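Local coordinates for protein cycloalternan-forming enzyme (Listeria monocytogenes serovar 1/2a, PDB 5F7U) that is a multidomain glycoside hydrolase family 31 protein that binds glycans and magnesium ions, with a TIM-barrel domain, beta-rich N-terminal domains and a carbohydrate-binding module, at residues A[121-126]-A[137-142]. The protein carries 1 engineered substitution. Residues are numbered along the deposited sequence; the frame is centred on the assembly and turned at random.
Sequences VQDVTS and NMTATA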
# COMPACT_ATOMS: atom_id res chain seq x y z
N VAL A 121 -7.56 -32.39 14.52
CA VAL A 121 -6.58 -32.86 15.50
C VAL A 121 -7.32 -33.04 16.82
O VAL A 121 -8.07 -32.15 17.24
CB VAL A 121 -5.41 -31.86 15.65
CG1 VAL A 121 -4.52 -32.24 16.81
CG2 VAL A 121 -4.59 -31.79 14.36
N GLN A 122 -7.11 -34.19 17.46
CA GLN A 122 -7.61 -34.43 18.81
C GLN A 122 -6.52 -34.11 19.83
O GLN A 122 -6.48 -32.98 20.33
CB GLN A 122 -8.16 -35.86 18.96
CG GLN A 122 -8.61 -36.26 20.38
CD GLN A 122 -9.61 -35.31 21.00
OE1 GLN A 122 -10.58 -34.90 20.35
NE2 GLN A 122 -9.39 -34.95 22.28
N ASP A 123 -5.63 -35.07 20.11
CA ASP A 123 -4.57 -34.93 21.11
C ASP A 123 -3.17 -35.01 20.52
O ASP A 123 -2.96 -35.63 19.48
CB ASP A 123 -4.68 -36.05 22.16
CG ASP A 123 -5.98 -36.00 22.94
OD1 ASP A 123 -6.64 -34.95 23.00
OD2 ASP A 123 -6.37 -37.03 23.51
N VAL A 124 -2.21 -34.40 21.22
CA VAL A 124 -0.78 -34.69 21.01
C VAL A 124 -0.45 -35.96 21.78
O VAL A 124 -0.63 -36.00 23.00
CB VAL A 124 0.12 -33.53 21.50
CG1 VAL A 124 1.60 -33.86 21.32
CG2 VAL A 124 -0.23 -32.23 20.77
N THR A 125 -0.00 -37.00 21.08
CA THR A 125 0.35 -38.26 21.73
C THR A 125 1.84 -38.36 22.04
O THR A 125 2.22 -39.05 22.98
CB THR A 125 -0.10 -39.49 20.91
OG1 THR A 125 0.51 -39.47 19.63
CG2 THR A 125 -1.59 -39.48 20.73
N SER A 126 2.66 -37.68 21.25
CA SER A 126 4.10 -37.61 21.53
C SER A 126 4.74 -36.43 20.82
O SER A 126 4.22 -35.92 19.81
CB SER A 126 4.82 -38.92 21.18
OG SER A 126 4.91 -39.13 19.78
N ASN A 137 3.18 -35.60 17.17
CA ASN A 137 2.39 -36.73 16.69
C ASN A 137 1.01 -36.63 17.29
O ASN A 137 0.88 -36.48 18.51
CB ASN A 137 3.08 -38.04 17.04
CG ASN A 137 4.36 -38.25 16.25
OD1 ASN A 137 4.33 -38.32 15.03
ND2 ASN A 137 5.47 -38.35 16.95
N MET A 138 -0.01 -36.73 16.45
CA MET A 138 -1.37 -36.44 16.88
C MET A 138 -2.37 -37.54 16.58
O MET A 138 -2.16 -38.36 15.68
CB MET A 138 -1.84 -35.14 16.22
CG MET A 138 -1.09 -33.93 16.72
SD MET A 138 -1.23 -32.53 15.60
CE MET A 138 -0.89 -31.22 16.76
N THR A 139 -3.44 -37.57 17.37
CA THR A 139 -4.63 -38.38 17.03
C THR A 139 -5.61 -37.47 16.31
O THR A 139 -5.48 -36.24 16.35
CB THR A 139 -5.30 -39.01 18.25
OG1 THR A 139 -5.48 -38.02 19.26
CG2 THR A 139 -4.45 -40.16 18.77
N ALA A 140 -6.58 -38.07 15.64
CA ALA A 140 -7.61 -37.35 14.90
C ALA A 140 -8.98 -37.65 15.49
O ALA A 140 -9.22 -38.71 16.08
CB ALA A 140 -7.56 -37.72 13.43
N THR A 141 -9.90 -36.71 15.32
CA THR A 141 -11.27 -36.86 15.85
C THR A 141 -12.11 -37.90 15.10
O THR A 141 -13.06 -38.43 15.65
CB THR A 141 -12.03 -35.53 15.82
OG1 THR A 141 -12.06 -35.04 14.48
CG2 THR A 141 -11.40 -34.51 16.72
N ALA A 142 -11.76 -38.15 13.84
CA ALA A 142 -12.43 -39.12 12.98
C ALA A 142 -11.43 -39.62 11.95
O ALA A 142 -10.40 -38.97 11.72
CB ALA A 142 -13.63 -38.48 12.28
O HOH W 1 -6.54 -39.19 21.42
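Thr139 holds OG1 between its own backbone N and carbonyl carbon (chi1 48°), which places the hydroxyl where Asp123 N donates to Thr139 OG1 at 3.1 Å. Met138, with CG anti to its carbonyl carbon (chi1 -67°) and an extended chain beyond, crosses the buried Val121 obliquely; Val121 CG1 lies 3.5 Å from Met138 SD, while Met138 CE lies 4.2 Å from Val124 CG2. Tyr203 packs on all three side chains. Strands 106-129 and 134-140 form a beta hairpin in the beta-rich N-terminal part of this family 31 protein, with strands 203-209 and 214-229 against it, and its register slips twice. One slip is a classic beta bulge: Thr125 and Ser126 both face Asn137, the bond from Thr125 N to Asn137 O being short (2.8 Å) and in the carbonyl plane, that from Ser126 N to the same oxygen weak. The other lies between the Val121–Ala140 and Val124–Met138 pairs, where Gln122 N meets Thr139 O at 2.8 Å, nearly straight at the hydrogen (172°) but above the carbonyl plane. Beyond the classic bulge, Asn137 N donates to Ser126 O, and Asn137 ND2 reaches Ser126 OG at 3.0 Å close to its amide plane; Asn137 OD1 accepts from Lys148. A water donates to Asp123 OD2 and also bonds Thr139 OG1, and Gln122 NE2 donates to Asp123 OD1 from above the carboxylate plane.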